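Long-range contacts in xyloglucanase (Paenibacillus pabuli, PDB 2JEQ), which hydrolyses the beta-1,4-linked glucan backbone of xyloglucan, as an endo-acting glycoside hydrolase of family 5: residues Y265-D270 and S293-E298; Y339-A344 and Q383-N388. All coordinates share one frame; numbering follows the deposited sequence. Where two conformers were deposited one is given.

Contact 1 of 2, residues Y265-D270 and S293-E298; sequences YYSPWD and STWGQE. With BGC (beta-D-glucopyranose), chain B.
P268 and G296 bring the two backbones together, with 4.8 Å between their CA atoms; the chain enters P268 through a cis peptide bond, and G296 has a left-handed helical conformation with positive phi. P268 is the centre of the contact. Its CB sits over one face of the W295 indole, 3.8 Å from the centroid of the five-membered ring and 17° off the normal, a CH-pi contact. W295 holds CG between its backbone N and carbonyl carbon (chi1 62°), which folds the indole back along 267-269: the six-membered ring continues along the backbone and meets it obliquely, with CZ2 3.6 Å from W269 N and CZ3 3.9 Å from S267 CB. At the far end, D270 OD2 accepts twice from T294. The backbone N-H of T294 comes in almost straight (3.1 Å from T294 N to D270 OD2, 172° at the hydrogen) on the syn lone pair, whereas T294 OG1 gives a longer bond nearly in line with the C-O bond. Within 293-298 the Q297 side chain folds back, and its NE2 bonds W295 O at 2.7 Å from above the carbonyl plane. A water accepts a hydrogen bond from Y265 OH and donates to both S267 O and G296 O, so these two carbonyls are joined without touching. On the sugar side, the Y266 ring meets the glucose obliquely, CE2 3.7 Å from O1, while its hydroxyl bonds E323, which also holds that glucose. This is the loop following the sixth strand of a (beta/alpha)8 barrel, with the two ends of the excursion held together: one arm leaves strand 259-265 past the substrate cleft, the other leads into helix 298-313.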
loop_
_atom_site.group_PDB
_atom_site.type_symbol
_atom_site.label_atom_id
_atom_site.label_comp_id
_atom_site.label_asym_id
_atom_site.label_seq_id
_atom_site.Cartn_x
_atom_site.Cartn_y
_atom_site.Cartn_z
ATOM N N TYR A 265 3.012 -1.388 8.018
ATOM C CA TYR A 265 3.194 -1.601 9.422
ATOM C C TYR A 265 2.147 -2.591 9.947
ATOM O O TYR A 265 0.945 -2.301 9.920
ATOM C CB TYR A 265 3.065 -0.252 10.140
ATOM C CG TYR A 265 3.571 -0.319 11.543
ATOM C CD1 TYR A 265 4.943 -0.411 11.798
ATOM C CD2 TYR A 265 2.694 -0.343 12.619
ATOM C CE1 TYR A 265 5.436 -0.485 13.089
ATOM C CE2 TYR A 265 3.186 -0.437 13.944
ATOM C CZ TYR A 265 4.564 -0.495 14.157
ATOM O OH TYR A 265 5.089 -0.581 15.443
ATOM N N TYR A 266 2.601 -3.758 10.393
ATOM C CA TYR A 266 1.741 -4.744 11.035
ATOM C C TYR A 266 2.432 -5.324 12.275
ATOM O O TYR A 266 2.248 -6.495 12.605
ATOM C CB TYR A 266 1.438 -5.904 10.089
ATOM C CG TYR A 266 0.586 -5.611 8.874
ATOM C CD1 TYR A 266 -0.786 -5.812 8.913
ATOM C CD2 TYR A 266 1.168 -5.247 7.667
ATOM C CE1 TYR A 266 -1.581 -5.581 7.808
ATOM C CE2 TYR A 266 0.377 -4.992 6.532
ATOM C CZ TYR A 266 -0.998 -5.176 6.623
ATOM O OH TYR A 266 -1.787 -4.975 5.544
ATOM N N SER A 267 3.257 -4.519 12.949
ATOM C CA SER A 267 3.951 -4.999 14.134
ATOM C C SER A 267 3.127 -4.613 15.377
ATOM O O SER A 267 2.549 -3.551 15.415
ATOM C CB SER A 267 5.358 -4.384 14.192
ATOM O OG SER A 267 6.075 -4.730 13.016
ATOM N N PRO A 268 3.065 -5.480 16.390
ATOM C CA PRO A 268 3.624 -6.845 16.453
ATOM C C PRO A 268 2.783 -7.869 15.712
ATOM O O PRO A 268 1.553 -7.907 15.868
ATOM C CB PRO A 268 3.647 -7.153 17.946
ATOM C CG PRO A 268 2.601 -6.259 18.545
ATOM C CD PRO A 268 2.409 -5.076 17.653
ATOM N N TRP A 269 3.447 -8.693 14.908
ATOM C CA TRP A 269 2.770 -9.743 14.169
ATOM C C TRP A 269 1.911 -10.652 15.038
ATOM O O TRP A 269 0.866 -11.125 14.590
ATOM C CB TRP A 269 3.770 -10.597 13.404
ATOM C CG TRP A 269 3.078 -11.576 12.472
ATOM C CD1 TRP A 269 3.036 -12.957 12.569
ATOM C CD2 TRP A 269 2.311 -11.229 11.325
ATOM N NE1 TRP A 269 2.299 -13.483 11.517
ATOM C CE2 TRP A 269 1.845 -12.439 10.742
ATOM C CE3 TRP A 269 1.992 -9.997 10.706
ATOM C CZ2 TRP A 269 1.073 -12.455 9.568
ATOM C CZ3 TRP A 269 1.219 -10.011 9.555
ATOM C CH2 TRP A 269 0.775 -11.243 8.986
ATOM N N ASP A 270 2.360 -10.921 16.271
ATOM C CA ASP A 270 1.624 -11.823 17.166
ATOM C C ASP A 270 0.199 -11.349 17.399
ATOM O O ASP A 270 -0.743 -12.152 17.350
ATOM C CB ASP A 270 2.393 -12.137 18.496
ATOM C CG ASP A 270 2.633 -10.917 19.404
ATOM O OD1 ASP A 270 2.331 -9.744 19.060
ATOM O OD2 ASP A 270 3.126 -11.152 20.543
ATOM N N SER A 293 0.337 -8.912 23.658
ATOM C CA SER A 293 1.503 -9.024 22.799
ATOM C C SER A 293 2.801 -8.864 23.581
ATOM O O SER A 293 2.877 -8.111 24.550
ATOM C CB SER A 293 1.431 -8.018 21.643
ATOM O OG SER A 293 0.692 -6.867 22.006
ATOM N N THR A 294 3.808 -9.591 23.142
ATOM C CA THR A 294 5.101 -9.628 23.794
ATOM C C THR A 294 6.152 -8.728 23.132
ATOM O O THR A 294 7.349 -8.838 23.427
ATOM C CB THR A 294 5.615 -11.082 23.912
ATOM O OG1 THR A 294 5.582 -11.706 22.625
ATOM C CG2 THR A 294 4.748 -11.885 24.897
ATOM N N TRP A 295 5.712 -7.834 22.252
ATOM C CA TRP A 295 6.581 -6.771 21.740
ATOM C C TRP A 295 5.815 -5.803 20.855
ATOM O O TRP A 295 4.609 -5.939 20.705
ATOM C CB TRP A 295 7.747 -7.363 20.976
ATOM C CG TRP A 295 7.323 -8.147 19.776
ATOM C CD1 TRP A 295 6.802 -9.418 19.759
ATOM C CD2 TRP A 295 7.395 -7.723 18.417
ATOM N NE1 TRP A 295 6.550 -9.809 18.467
ATOM C CE2 TRP A 295 6.902 -8.789 17.622
ATOM C CE3 TRP A 295 7.826 -6.548 17.790
ATOM C CZ2 TRP A 295 6.828 -8.709 16.242
ATOM C CZ3 TRP A 295 7.755 -6.469 16.422
ATOM C CH2 TRP A 295 7.262 -7.548 15.655
ATOM N N GLY A 296 6.523 -4.823 20.284
ATOM C CA GLY A 296 5.923 -3.855 19.375
ATOM C C GLY A 296 4.851 -2.971 19.996
ATOM O O GLY A 296 3.834 -2.647 19.343
ATOM N N GLN A 297 5.074 -2.569 21.247
ATOM C CA GLN A 297 4.108 -1.706 21.925
ATOM C C GLN A 297 4.334 -0.240 21.543
ATOM O O GLN A 297 4.997 0.055 20.536
ATOM C CB GLN A 297 4.118 -1.920 23.448
ATOM C CG GLN A 297 3.972 -3.381 23.906
ATOM C CD GLN A 297 2.681 -4.054 23.456
ATOM O OE1 GLN A 297 1.582 -3.725 23.922
ATOM N NE2 GLN A 297 2.813 -5.034 22.570
ATOM N N GLU A 298 3.797 0.665 22.361
ATOM C CA GLU A 298 3.794 2.086 22.063
ATOM C C GLU A 298 5.200 2.668 21.843
ATOM O O GLU A 298 5.399 3.491 20.924
ATOM C CB GLU A 298 3.041 2.850 23.150
ATOM C CG GLU A 298 1.508 2.718 23.052
ATOM C CD GLU A 298 0.923 1.660 23.968
ATOM O OE1 GLU A 298 1.686 0.764 24.444
ATOM O OE2 GLU A 298 -0.313 1.721 24.200
HETATM C C2 BGC B . -0.370 -7.332 1.390
HETATM C C3 BGC B . -1.824 -7.765 1.241
HETATM C C4 BGC B . -2.215 -8.817 2.305
HETATM C C5 BGC B . -1.766 -8.349 3.704
HETATM C C6 BGC B . -2.107 -9.251 4.905
HETATM C C1 BGC B . -0.220 -6.951 2.851
HETATM O O1 BGC B . 0.974 -6.271 3.134
HETATM O O2 BGC B . -0.080 -6.247 0.526
HETATM O O3 BGC B . -2.003 -8.279 -0.049
HETATM O O4 BGC B . -3.609 -9.032 2.252
HETATM O O5 BGC B . -0.362 -8.140 3.596
HETATM O O6 BGC B . -1.594 -10.564 4.732
HETATM O O HOH W 1 3.336 -1.460 17.076
#

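Contact 2 of 2, residues Y339-A344 and Q383-N388; sequences YRAAYA and QQNIIN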
loop_
_atom_site.group_PDB
_atom_site.type_symbol
_atom_site.label_atom_id
_atom_site.label_comp_id
_atom_site.label_asym_id
_atom_site.label_seq_id
_atom_site.Cartn_x
_atom_site.Cartn_y
_atom_site.Cartn_z
ATOM N N TYR A 339 -8.966 -3.559 21.446
ATOM C CA TYR A 339 -7.546 -3.489 21.161
ATOM C C TYR A 339 -7.250 -3.287 19.680
ATOM O O TYR A 339 -6.222 -2.717 19.347
ATOM C CB TYR A 339 -6.826 -4.703 21.747
ATOM C CG TYR A 339 -6.993 -4.695 23.243
ATOM C CD1 TYR A 339 -6.419 -3.673 24.013
ATOM C CD2 TYR A 339 -7.794 -5.630 23.872
ATOM C CE1 TYR A 339 -6.620 -3.605 25.359
ATOM C CE2 TYR A 339 -7.999 -5.576 25.233
ATOM C CZ TYR A 339 -7.410 -4.568 25.965
ATOM O OH TYR A 339 -7.614 -4.521 27.316
ATOM N N ARG A 340 -8.141 -3.745 18.799
ATOM C CA ARG A 340 -8.015 -3.406 17.380
ATOM C C ARG A 340 -8.199 -1.878 17.187
ATOM O O ARG A 340 -7.430 -1.262 16.491
ATOM C CB ARG A 340 -8.959 -4.239 16.501
ATOM C CG ARG A 340 -8.658 -5.738 16.568
ATOM C CD ARG A 340 -8.976 -6.441 15.272
ATOM N NE ARG A 340 -10.409 -6.446 15.038
ATOM C CZ ARG A 340 -11.001 -6.430 13.839
ATOM N NH1 ARG A 340 -12.329 -6.448 13.785
ATOM N NH2 ARG A 340 -10.306 -6.397 12.711
ATOM N N ALA A 341 -9.164 -1.271 17.863
ATOM C CA ALA A 341 -9.350 0.192 17.801
ATOM C C ALA A 341 -8.182 0.974 18.421
ATOM O O ALA A 341 -7.791 2.018 17.894
ATOM C CB ALA A 341 -10.681 0.619 18.444
ATOM N N ALA A 342 -7.649 0.466 19.537
ATOM C CA ALA A 342 -6.516 1.077 20.240
ATOM C C ALA A 342 -5.272 1.057 19.358
ATOM O O ALA A 342 -4.571 2.047 19.255
ATOM C CB ALA A 342 -6.231 0.331 21.549
ATOM N N TYR A 343 -5.018 -0.082 18.731
ATOM C CA TYR A 343 -3.922 -0.257 17.803
ATOM C C TYR A 343 -4.064 0.726 16.641
ATOM O O TYR A 343 -3.130 1.482 16.354
ATOM C CB TYR A 343 -3.918 -1.689 17.277
ATOM C CG TYR A 343 -2.785 -1.990 16.315
ATOM C CD1 TYR A 343 -1.485 -2.138 16.781
ATOM C CD2 TYR A 343 -3.025 -2.149 14.946
ATOM C CE1 TYR A 343 -0.441 -2.419 15.926
ATOM C CE2 TYR A 343 -1.979 -2.423 14.065
ATOM C CZ TYR A 343 -0.692 -2.554 14.570
ATOM O OH TYR A 343 0.351 -2.820 13.742
ATOM N N ALA A 344 -5.233 0.739 15.997
ATOM C CA ALA A 344 -5.481 1.675 14.884
ATOM C C ALA A 344 -5.390 3.142 15.305
ATOM O O ALA A 344 -4.907 3.987 14.523
ATOM C CB ALA A 344 -6.784 1.382 14.203
ATOM N N GLN A 383 -17.417 -2.057 11.570
ATOM C CA GLN A 383 -16.471 -1.776 12.647
ATOM C C GLN A 383 -16.387 -0.285 12.982
ATOM O O GLN A 383 -15.327 0.323 12.893
ATOM C CB GLN A 383 -15.082 -2.335 12.311
ATOM C CG GLN A 383 -15.047 -3.831 12.076
ATOM C CD GLN A 383 -15.355 -4.664 13.323
ATOM O OE1 GLN A 383 -15.241 -4.191 14.459
ATOM N NE2 GLN A 383 -15.731 -5.907 13.110
ATOM N N GLN A 384 -17.514 0.284 13.378
ATOM C CA GLN A 384 -17.602 1.706 13.701
ATOM C C GLN A 384 -16.568 2.210 14.717
ATOM O O GLN A 384 -16.053 3.332 14.570
ATOM C CB GLN A 384 -19.041 2.069 14.109
ATOM C CG GLN A 384 -19.300 3.561 14.216
ATOM C CD GLN A 384 -19.321 4.255 12.852
ATOM O OE1 GLN A 384 -18.431 5.031 12.530
ATOM N NE2 GLN A 384 -20.340 3.951 12.042
ATOM N N ASN A 385 -16.243 1.391 15.723
ATOM C CA ASN A 385 -15.244 1.707 16.748
ATOM C C ASN A 385 -13.846 1.895 16.167
ATOM O O ASN A 385 -13.079 2.744 16.605
ATOM C CB ASN A 385 -15.213 0.619 17.848
ATOM C CG ASN A 385 -14.698 -0.751 17.340
ATOM O OD1 ASN A 385 -15.034 -1.204 16.233
ATOM N ND2 ASN A 385 -13.886 -1.412 18.165
ATOM N N ILE A 386 -13.498 1.038 15.208
ATOM C CA ILE A 386 -12.180 1.139 14.567
ATOM C C ILE A 386 -12.134 2.401 13.695
ATOM O O ILE A 386 -11.163 3.152 13.762
ATOM C CB ILE A 386 -11.766 -0.142 13.760
ATOM C CG1 ILE A 386 -11.756 -1.382 14.649
ATOM C CG2 ILE A 386 -10.380 0.051 13.074
ATOM C CD1 ILE A 386 -11.430 -2.741 13.898
ATOM N N ILE A 387 -13.182 2.638 12.900
ATOM C CA ILE A 387 -13.296 3.877 12.126
ATOM C C ILE A 387 -13.174 5.084 13.058
ATOM O O ILE A 387 -12.431 6.023 12.754
ATOM C CB ILE A 387 -14.606 3.961 11.287
ATOM C CG1 ILE A 387 -14.657 2.849 10.214
ATOM C CG2 ILE A 387 -14.700 5.270 10.583
ATOM C CD1 ILE A 387 -16.060 2.605 9.681
ATOM N N ASN A 388 -13.875 5.029 14.196
ATOM C CA ASN A 388 -13.811 6.070 15.223
ATOM C C ASN A 388 -12.418 6.285 15.771
ATOM O O ASN A 388 -12.026 7.415 16.011
ATOM C CB ASN A 388 -14.728 5.753 16.391
ATOM C CG ASN A 388 -16.183 5.983 16.068
ATOM O OD1 ASN A 388 -16.529 6.653 15.089
ATOM N ND2 ASN A 388 -17.057 5.420 16.900
#
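I386 lies between the two helices: its CG1-CD1 branch meets A341 and R340, its CG2 methyl A344. CG1 lies anti to the carbonyl carbon (chi1 -58°) and the chain runs on extended, which carries CD1 over one face of the R340 guanidinium, 3.7 Å from CZ. The other branch, CG2, packs on A344 CB at 4.0 Å. One turn earlier A341 CB rests against the N385 backbone, 3.7 Å from N385 O. Q383, at the N-cap of its helix, comes to the edge of the same guanidinium: its NE2 is 3.5 Å from R340 NH1, with the amide and guanidinium planes turned 72° apart, a contact of two N-H-bearing groups with no bond between them. What fixes the guanidinium is its own neighbourhood, as NH1 bonds N337 OD1 and NH2 bonds S326 O, so the flat group is held as a lid over I386. Farther along, A341 and A344 also touch A389 and I390 respectively, continuing the seam. The segments run nearly parallel, axes 8.3 Å apart at a crossing angle of -20°, consistent with the small alanines at 341 and 344 in the interface. Helix 336-353 links the seventh and eighth barrel strands and helix 384-393 follows the eighth, making these two adjacent helices in the outer layer of the (beta/alpha)8 barrel.

Both contacts are partly buried and lie on the same side of the chain's centre, their centres about 16 Å apart, yet they hold different elements. Contact 1 closes a loop on itself at the mouth of the barrel, with polar bonds, a bridging water and a proline-indole face. Contact 2 joins two regular helices of the outer layer, mostly by aliphatic packing, and its one charged group finds its bonds outside the pair. They meet through Y343 of helix 336-353, whose OH lies 2.9 Å from S267 O, probably a hydrogen bond, and packs against the Y265 ring. The helix thus faces contact 2 with R340, A341 and A344 and contact 1 with Y343. Of the two, contact 1 reaches the bound glucose.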